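PDB 5XYH: CbsA, which hydrolyses beta-1,4-glucan chains of cellulose as a family 6 exoglucanase, probably releasing cellobiose from the non-reducing end. Local coordinates for residues S25-V30 / A37-V42; W334-G339 / T408-H413; S61-R66 / N375-G380. All coordinates share one frame; numbering follows the deposited sequence.

Contact 1: S25-V30 / A37-V42; sequences SSIVKV and AKMQVV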
loop_
_atom_site.group_PDB
_atom_site.type_symbol
_atom_site.label_atom_id
_atom_site.label_comp_id
_atom_site.label_asym_id
_atom_site.label_seq_id
_atom_site.Cartn_x
_atom_site.Cartn_y
_atom_site.Cartn_z
ATOM N N SER A 25 0.755 -17.730 15.186
ATOM C CA SER A 25 -0.296 -17.591 16.193
ATOM C C SER A 25 -1.657 -18.025 15.658
ATOM O O SER A 25 -2.524 -18.441 16.437
ATOM C CB SER A 25 -0.346 -16.137 16.698
ATOM O OG SER A 25 -1.124 -15.296 15.851
ATOM N N SER A 26 -1.863 -17.944 14.339
ATOM C CA SER A 26 -3.086 -18.413 13.694
ATOM C C SER A 26 -3.036 -19.898 13.355
ATOM O O SER A 26 -4.060 -20.587 13.428
ATOM C CB SER A 26 -3.346 -17.624 12.405
ATOM O OG SER A 26 -3.922 -16.363 12.683
ATOM N N ILE A 27 -1.869 -20.395 12.943
ATOM C CA ILE A 27 -1.736 -21.811 12.617
ATOM C C ILE A 27 -2.134 -22.674 13.812
ATOM O O ILE A 27 -2.869 -23.660 13.671
ATOM C CB ILE A 27 -0.299 -22.107 12.148
ATOM C CG1 ILE A 27 -0.052 -21.500 10.770
ATOM C CG2 ILE A 27 -0.032 -23.597 12.149
ATOM C CD1 ILE A 27 1.397 -21.531 10.363
ATOM N N VAL A 28 -1.676 -22.312 15.009
ATOM C CA VAL A 28 -1.970 -23.168 16.153
ATOM C C VAL A 28 -3.435 -23.105 16.566
ATOM O O VAL A 28 -3.892 -23.997 17.281
ATOM C CB VAL A 28 -1.052 -22.830 17.339
ATOM C CG1 VAL A 28 0.407 -22.996 16.922
ATOM C CG2 VAL A 28 -1.328 -21.434 17.844
ATOM N N LYS A 29 -4.190 -22.084 16.138
ATOM C CA LYS A 29 -5.611 -21.995 16.478
ATOM C C LYS A 29 -6.506 -22.830 15.568
ATOM O O LYS A 29 -7.623 -23.173 15.973
ATOM C CB LYS A 29 -6.107 -20.543 16.425
ATOM C CG LYS A 29 -5.565 -19.644 17.526
ATOM C CD LYS A 29 -5.934 -18.181 17.296
ATOM C CE LYS A 29 -5.398 -17.302 18.421
ATOM N NZ LYS A 29 -5.576 -15.851 18.159
ATOM N N VAL A 30 -6.065 -23.149 14.343
ATOM C CA VAL A 30 -6.898 -23.850 13.371
ATOM C C VAL A 30 -6.533 -25.329 13.384
ATOM O O VAL A 30 -5.352 -25.685 13.489
ATOM C CB VAL A 30 -6.734 -23.251 11.956
ATOM C CG1 VAL A 30 -7.005 -21.741 11.959
ATOM C CG2 VAL A 30 -5.379 -23.529 11.415
ATOM N N ALA A 37 -1.426 -25.643 6.319
ATOM C CA ALA A 37 -0.405 -25.714 5.278
ATOM C C ALA A 37 -0.433 -24.479 4.394
ATOM O O ALA A 37 0.616 -23.958 4.017
ATOM C CB ALA A 37 -0.599 -26.976 4.435
ATOM N N LYS A 38 -1.631 -24.016 4.033
ATOM C CA LYS A 38 -1.738 -22.790 3.258
ATOM C C LYS A 38 -1.163 -21.609 4.027
ATOM O O LYS A 38 -0.554 -20.716 3.429
ATOM C CB LYS A 38 -3.198 -22.546 2.872
ATOM C CG LYS A 38 -3.719 -23.528 1.828
ATOM C CD LYS A 38 -5.231 -23.389 1.612
ATOM C CE LYS A 38 -5.763 -24.564 0.793
ATOM N NZ LYS A 38 -7.248 -24.598 0.716
ATOM N N MET A 39 -1.305 -21.612 5.355
ATOM C CA MET A 39 -0.737 -20.545 6.169
ATOM C C MET A 39 0.783 -20.648 6.243
ATOM O O MET A 39 1.470 -19.624 6.279
ATOM C CB MET A 39 -1.357 -20.576 7.571
ATOM C CG MET A 39 -2.818 -20.175 7.594
ATOM S SD MET A 39 -3.428 -20.334 9.275
ATOM C CE MET A 39 -5.094 -19.669 9.168
ATOM N N GLN A 40 1.328 -21.874 6.265
ATOM C CA GLN A 40 2.779 -22.051 6.184
ATOM C C GLN A 40 3.334 -21.440 4.904
ATOM O O GLN A 40 4.380 -20.787 4.920
ATOM C CB GLN A 40 3.153 -23.535 6.250
ATOM C CG GLN A 40 2.869 -24.214 7.584
ATOM C CD GLN A 40 2.908 -25.757 7.504
ATOM O OE1 GLN A 40 2.291 -26.379 6.625
ATOM N NE2 GLN A 40 3.638 -26.373 8.434
ATOM N N VAL A 41 2.639 -21.644 3.786
ATOM C CA VAL A 41 3.069 -21.072 2.515
ATOM C C VAL A 41 2.990 -19.551 2.561
ATOM O O VAL A 41 3.904 -18.850 2.104
ATOM C CB VAL A 41 2.218 -21.642 1.367
ATOM C CG1 VAL A 41 2.562 -20.937 0.055
ATOM C CG2 VAL A 41 2.414 -23.150 1.248
ATOM N N VAL A 42 1.899 -19.020 3.107
ATOM C CA VAL A 42 1.726 -17.571 3.169
ATOM C C VAL A 42 2.872 -16.923 3.939
ATOM O O VAL A 42 3.430 -15.907 3.502
ATOM C CB VAL A 42 0.350 -17.233 3.774
ATOM C CG1 VAL A 42 0.285 -15.781 4.220
ATOM C CG2 VAL A 42 -0.744 -17.532 2.754
#
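Ser26 OG is held by two ring nitrogens, with hydrogen bonds to His411 ND1 and Trp409 NE1, while the CB of the same serine lies 4.1 Å from Met39 SD. That carbon faces the partner helix within an N-terminal alpha-alpha hairpin, in which helix 17-27 and helix 33-42 are joined by a short connection. Met39 carries most of the packing across this hairpin. Its chain is extended beyond CG (chi2 177°, chi3 174°), which carries the thioether across to the segment 25-30. There the methionine methyl abuts a valine methyl end on, with Met39 CE 4.0 Å from Val30 CG1. Nearer the backbone, Met39 and Ile27 lie alongside each other with their chains running in opposing senses, and Ile27 CG1 touches Met39 CB at 3.6 Å and approaches Met39 SD at 3.9 Å. Phe414 and Val415 of helix 411-419, together with Val23, also pack on the methionine, so the hairpin rests on the C-terminal helix through a buried apolar patch. Lys36 NZ, from helix 33-42, hydrogen-bonds to the carbonyls of both Ile27 and Val30. Beside this core the contact thins to a methyl against a methylene of the exposed Gln40: Ile27 CD1 lies 4.1 Å from Gln40 CG.

Contact 2: W334-G339 / T408-H413; sequences WCNQSG and TWFHAH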
loop_
_atom_site.group_PDB
_atom_site.type_symbol
_atom_site.label_atom_id
_atom_site.label_comp_id
_atom_site.label_asym_id
_atom_site.label_seq_id
_atom_site.Cartn_x
_atom_site.Cartn_y
_atom_site.Cartn_z
ATOM N N TRP A 334 -11.913 1.072 2.813
ATOM C CA TRP A 334 -10.528 0.650 2.856
ATOM C C TRP A 334 -10.162 -0.212 4.054
ATOM O O TRP A 334 -9.035 -0.709 4.107
ATOM C CB TRP A 334 -9.620 1.879 2.869
ATOM C CG TRP A 334 -9.952 2.840 4.003
ATOM C CD1 TRP A 334 -10.828 3.883 3.959
ATOM C CD2 TRP A 334 -9.404 2.833 5.333
ATOM N NE1 TRP A 334 -10.858 4.533 5.175
ATOM C CE2 TRP A 334 -9.990 3.910 6.033
ATOM C CE3 TRP A 334 -8.463 2.030 5.996
ATOM C CZ2 TRP A 334 -9.673 4.199 7.359
ATOM C CZ3 TRP A 334 -8.152 2.315 7.319
ATOM C CH2 TRP A 334 -8.751 3.395 7.985
ATOM N N CYS A 335 -11.046 -0.387 5.030
ATOM C CA CYS A 335 -10.615 -0.964 6.295
ATOM C C CYS A 335 -11.136 -2.381 6.493
ATOM O O CYS A 335 -12.349 -2.617 6.419
ATOM C CB CYS A 335 -11.057 -0.098 7.468
ATOM S SG CYS A 335 -10.636 -0.970 8.982
ATOM N N ASN A 336 -10.214 -3.309 6.772
ATOM C CA ASN A 336 -10.512 -4.682 7.205
ATOM C C ASN A 336 -11.629 -5.305 6.371
ATOM O O ASN A 336 -12.641 -5.782 6.884
ATOM C CB ASN A 336 -10.858 -4.716 8.701
ATOM C CG ASN A 336 -9.675 -4.317 9.596
ATOM O OD1 ASN A 336 -8.518 -4.412 9.191
ATOM N ND2 ASN A 336 -9.970 -3.904 10.828
ATOM N N GLN A 337 -11.437 -5.321 5.057
ATOM C CA GLN A 337 -12.583 -5.573 4.184
ATOM C C GLN A 337 -12.995 -7.044 4.216
ATOM O O GLN A 337 -12.152 -7.944 4.172
ATOM C CB GLN A 337 -12.274 -5.110 2.759
ATOM C CG GLN A 337 -12.353 -3.581 2.615
ATOM C CD GLN A 337 -13.758 -3.042 2.872
ATOM O OE1 GLN A 337 -14.665 -3.221 2.054
ATOM N NE2 GLN A 337 -13.937 -2.368 4.003
ATOM N N SER A 338 -14.299 -7.284 4.354
ATOM C CA SER A 338 -14.801 -8.648 4.331
ATOM C C SER A 338 -14.766 -9.173 2.902
ATOM O O SER A 338 -14.751 -8.408 1.931
ATOM C CB SER A 338 -16.223 -8.719 4.887
ATOM O OG SER A 338 -17.101 -7.899 4.145
ATOM N N GLY A 339 -14.735 -10.496 2.775
ATOM C CA GLY A 339 -14.708 -11.118 1.474
ATOM C C GLY A 339 -13.381 -11.020 0.743
ATOM O O GLY A 339 -13.147 -11.787 -0.194
ATOM N N THR A 408 -1.875 -4.609 14.312
ATOM C CA THR A 408 -1.774 -5.832 15.104
ATOM C C THR A 408 -2.654 -6.921 14.491
ATOM O O THR A 408 -3.529 -6.656 13.662
ATOM C CB THR A 408 -2.170 -5.590 16.569
ATOM O OG1 THR A 408 -3.583 -5.381 16.660
ATOM C CG2 THR A 408 -1.465 -4.365 17.096
ATOM N N TRP A 409 -2.422 -8.163 14.920
ATOM C CA TRP A 409 -2.941 -9.315 14.189
ATOM C C TRP A 409 -4.452 -9.476 14.331
ATOM O O TRP A 409 -5.009 -9.373 15.429
ATOM C CB TRP A 409 -2.249 -10.583 14.676
ATOM C CG TRP A 409 -2.318 -11.700 13.721
ATOM C CD1 TRP A 409 -2.886 -12.920 13.932
ATOM C CD2 TRP A 409 -1.792 -11.724 12.386
ATOM N NE1 TRP A 409 -2.750 -13.704 12.811
ATOM C CE2 TRP A 409 -2.069 -13.000 11.852
ATOM C CE3 TRP A 409 -1.100 -10.796 11.594
ATOM C CZ2 TRP A 409 -1.692 -13.371 10.559
ATOM C CZ3 TRP A 409 -0.715 -11.174 10.306
ATOM C CH2 TRP A 409 -1.021 -12.447 9.804
ATOM N N PHE A 410 -5.107 -9.797 13.220
ATOM C CA PHE A 410 -6.559 -9.927 13.139
ATOM C C PHE A 410 -6.850 -11.330 12.610
ATOM O O PHE A 410 -6.999 -11.531 11.403
ATOM C CB PHE A 410 -7.140 -8.812 12.247
ATOM C CG PHE A 410 -8.644 -8.675 12.300
ATOM C CD1 PHE A 410 -9.434 -9.565 13.017
ATOM C CD2 PHE A 410 -9.265 -7.632 11.621
ATOM C CE1 PHE A 410 -10.812 -9.424 13.043
ATOM C CE2 PHE A 410 -10.636 -7.486 11.642
ATOM C CZ PHE A 410 -11.412 -8.379 12.362
ATOM N N HIS A 411 -6.930 -12.296 13.536
ATOM C CA HIS A 411 -7.054 -13.705 13.161
ATOM C C HIS A 411 -8.222 -13.955 12.208
ATOM O O HIS A 411 -8.071 -14.679 11.214
ATOM C CB HIS A 411 -7.191 -14.562 14.422
ATOM C CG HIS A 411 -7.423 -16.013 14.143
ATOM N ND1 HIS A 411 -6.449 -16.834 13.615
ATOM C CD2 HIS A 411 -8.515 -16.793 14.324
ATOM C CE1 HIS A 411 -6.934 -18.053 13.471
ATOM N NE2 HIS A 411 -8.182 -18.058 13.901
ATOM N N ALA A 412 -9.390 -13.358 12.474
ATOM C CA ALA A 412 -10.546 -13.630 11.621
ATOM C C ALA A 412 -10.333 -13.117 10.197
ATOM O O ALA A 412 -10.677 -13.805 9.230
ATOM C CB ALA A 412 -11.813 -13.031 12.224
ATOM N N HIS A 413 -9.768 -11.915 10.044
ATOM C CA HIS A 413 -9.449 -11.419 8.699
ATOM C C HIS A 413 -8.417 -12.303 8.010
ATOM O O HIS A 413 -8.456 -12.489 6.782
ATOM C CB HIS A 413 -8.932 -9.985 8.770
ATOM C CG HIS A 413 -9.163 -9.197 7.519
ATOM N ND1 HIS A 413 -8.263 -8.265 7.052
ATOM C CD2 HIS A 413 -10.201 -9.188 6.650
ATOM C CE1 HIS A 413 -8.731 -7.720 5.943
ATOM N NE2 HIS A 413 -9.912 -8.254 5.681
#
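The backbones come closest at Asn336 and His413, whose CA atoms lie 7.0 Å apart, with Asn336 in a left-handed helical conformation and His413 in the first turn of helix 411-419. The imidazole spans the gap: with CG swung away from the backbone N (chi1 -154°), His413 NE2 donates to Gln337 O at 2.7 Å with an N-H...O angle of 149°. The acceptor lies close to the imidazole plane, whereas the donor stands above the carbonyl plane. Gln416 NE2 binds the same oxygen, which is therefore gripped twice. Over one face of the imidazole sits Asn336 CA, 4.1 Å from the ring centroid of His413 in a CH-pi contact. The loop 334-339, between helix 316-323 and strand 347-351 in the distorted beta/alpha barrel fold of family 6, is also joined to a later loop by the Cys335-Cys385 disulfide. Phe410, the N-cap residue of helix 411-419, meets the Asn336 side chain: Phe410 CE2 is 3.7 Å from Asn336 ND2, and the amide and ring planes stand 75° apart. Asn336 CG lies at the edge of the phenyl ring, and Asn336 OD1 accepts from Asp367 N. His413 CB lies over one face of the Phe410 ring, off its centre. The CB of Gln337 is directed away from 408-413, and Gln337 NE2 donates to Cys335 O at 2.9 Å and also to Thr397 O.

Contact 3: S61-R66 / N375-G380; sequences SRNAGR and NKQGKG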
loop_
_atom_site.group_PDB
_atom_site.type_symbol
_atom_site.label_atom_id
_atom_site.label_comp_id
_atom_site.label_asym_id
_atom_site.label_seq_id
_atom_site.Cartn_x
_atom_site.Cartn_y
_atom_site.Cartn_z
ATOM N N SER A 61 10.503 -3.075 23.278
ATOM C CA SER A 61 9.423 -2.567 24.108
ATOM C C SER A 61 8.870 -1.255 23.575
ATOM O O SER A 61 7.767 -0.858 23.954
ATOM C CB SER A 61 9.889 -2.402 25.553
ATOM O OG SER A 61 10.975 -1.511 25.630
ATOM N N ARG A 62 9.586 -0.591 22.671
ATOM C CA ARG A 62 9.031 0.603 22.064
ATOM C C ARG A 62 8.064 0.287 20.933
ATOM O O ARG A 62 7.350 1.183 20.497
ATOM C CB ARG A 62 10.153 1.515 21.566
ATOM C CG ARG A 62 10.955 2.142 22.708
ATOM C CD ARG A 62 12.149 2.959 22.221
ATOM N NE ARG A 62 11.759 4.154 21.475
ATOM C CZ ARG A 62 12.603 5.112 21.104
ATOM N NH1 ARG A 62 13.891 5.029 21.412
ATOM N NH2 ARG A 62 12.160 6.154 20.422
ATOM N N ASN A 63 8.005 -0.955 20.448
ATOM C CA ASN A 63 7.070 -1.203 19.350
ATOM C C ASN A 63 6.535 -2.636 19.403
ATOM O O ASN A 63 6.778 -3.455 18.523
ATOM C CB ASN A 63 7.712 -0.897 17.995
ATOM C CG ASN A 63 6.691 -0.822 16.885
ATOM O OD1 ASN A 63 5.578 -0.326 17.091
ATOM N ND2 ASN A 63 7.054 -1.324 15.701
ATOM N N ALA A 64 5.769 -2.927 20.458
ATOM C CA ALA A 64 4.977 -4.156 20.566
ATOM C C ALA A 64 5.823 -5.419 20.404
ATOM O O ALA A 64 5.335 -6.445 19.918
ATOM C CB ALA A 64 3.822 -4.162 19.557
ATOM N N GLY A 65 7.092 -5.359 20.814
ATOM C CA GLY A 65 7.997 -6.485 20.707
ATOM C C GLY A 65 8.579 -6.732 19.332
ATOM O O GLY A 65 9.336 -7.695 19.166
ATOM N N ARG A 66 8.253 -5.909 18.337
ATOM C CA ARG A 66 8.760 -6.143 16.993
ATOM C C ARG A 66 10.268 -5.887 16.924
ATOM O O ARG A 66 10.852 -5.221 17.780
ATOM C CB ARG A 66 8.033 -5.245 15.988
ATOM C CG ARG A 66 6.573 -5.578 15.792
ATOM C CD ARG A 66 5.931 -4.627 14.786
ATOM N NE ARG A 66 4.548 -4.989 14.464
ATOM C CZ ARG A 66 4.188 -5.706 13.407
ATOM N NH1 ARG A 66 5.110 -6.150 12.566
ATOM N NH2 ARG A 66 2.907 -5.980 13.192
ATOM N N ASN A 375 -4.931 1.134 24.620
ATOM C CA ASN A 375 -3.638 0.712 24.115
ATOM C C ASN A 375 -2.631 1.802 24.426
ATOM O O ASN A 375 -2.991 2.960 24.662
ATOM C CB ASN A 375 -3.682 0.415 22.611
ATOM C CG ASN A 375 -3.801 1.669 21.771
ATOM O OD1 ASN A 375 -2.797 2.215 21.308
ATOM N ND2 ASN A 375 -5.034 2.142 21.573
ATOM N N LYS A 376 -1.357 1.419 24.431
ATOM C CA LYS A 376 -0.297 2.369 24.734
ATOM C C LYS A 376 0.421 2.879 23.494
ATOM O O LYS A 376 1.463 3.520 23.626
ATOM C CB LYS A 376 0.710 1.750 25.707
ATOM C CG LYS A 376 0.061 1.288 27.003
ATOM C CD LYS A 376 -0.550 2.458 27.775
ATOM C CE LYS A 376 0.544 3.267 28.460
ATOM N NZ LYS A 376 1.400 2.374 29.294
ATOM N N GLN A 377 -0.118 2.646 22.298
ATOM C CA GLN A 377 0.507 3.134 21.073
ATOM C C GLN A 377 -0.206 4.334 20.479
ATOM O O GLN A 377 0.167 4.783 19.392
ATOM C CB GLN A 377 0.573 2.030 20.030
ATOM C CG GLN A 377 1.423 0.853 20.427
ATOM C CD GLN A 377 1.537 -0.128 19.289
ATOM O OE1 GLN A 377 0.538 -0.747 18.871
ATOM N NE2 GLN A 377 2.748 -0.253 18.742
ATOM N N GLY A 378 -1.223 4.859 21.148
ATOM C CA GLY A 378 -1.934 5.995 20.598
ATOM C C GLY A 378 -2.726 5.672 19.355
ATOM O O GLY A 378 -2.834 6.517 18.455
ATOM N N LYS A 379 -3.275 4.467 19.267
ATOM C CA LYS A 379 -4.083 4.080 18.118
ATOM C C LYS A 379 -5.562 4.253 18.435
ATOM O O LYS A 379 -6.058 3.715 19.429
ATOM C CB LYS A 379 -3.756 2.652 17.697
ATOM C CG LYS A 379 -2.343 2.596 17.141
ATOM C CD LYS A 379 -1.808 1.192 16.992
ATOM C CE LYS A 379 -0.489 1.196 16.184
ATOM N NZ LYS A 379 -0.019 -0.213 15.876
ATOM N N GLY A 380 -6.259 4.993 17.580
ATOM C CA GLY A 380 -7.604 5.448 17.846
ATOM C C GLY A 380 -8.672 4.638 17.139
ATOM O O GLY A 380 -8.480 3.464 16.797
HETATM O O HOH W 1 3.134 -1.680 16.356
#
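Gln377 lays the end of its amide against the corner formed by Asn63 and Ala64, with Gln377 NE2 4.1 Å from Ala64 CB. The same nitrogen is 3.3 Å from Asn63 OD1, but the angle is too poor for a hydrogen bond; the two side chains cross at about a right angle, their amide planes 40° apart. A water mediates instead, accepting from Gln377 NE2 at 2.8 Å and donating to Asn63 OD1 at 2.9 Å. Gln377 gets there by an extended chain beyond CG (chi2 -175°), and its amide oxygen accepts from Lys379 NZ, 3.1 Å from Gln377 OE1 and above the carbonyl plane. Water and lysine together fix the rotation of the amide. The lysine nitrogen also bonds to Ala406 O, farther along the same long loop. Across the gap, Arg66 N donates to Asn63 O at 2.9 Å; Ala64 and Gly65 between them have positive phi, and Ala64 CB is directed toward the Gln377 loop. Asn375 shapes that loop. Asn375 OD1 accepts from Gln377 N at 2.9 Å, the bond that makes an Asx turn, and from Lys379 N, nearly straight at 171° and on a lone pair, while Asn375 ND2 returns a 2.8 Å bond to Lys379 O. The arrangement is a water-bridged meeting of two surface loops, a type I' beta turn at 63-66 facing the Asx turn that starts at Asn375.

Overall arrangement
From the N terminus, contact 1 comes first and closes the short connection between helices 17-27 and 33-42 before either of the others opens. Contact 3 opens next at 61-66, just before helix 69-79, and is completed only at 375-380, more than 300 residues later. Contact 2 opens at 334-339 inside that span and closes at 408-413 beyond it, so contacts 2 and 3 cross; they approach to about 5 Å between nearest atoms without touching. Contacts 1 and 2 do touch: segment 408-413 is joined both to the N-terminal hairpin and to loop 334-339, while contact 3 joins loop 375-380 to the segment before helix 69-79.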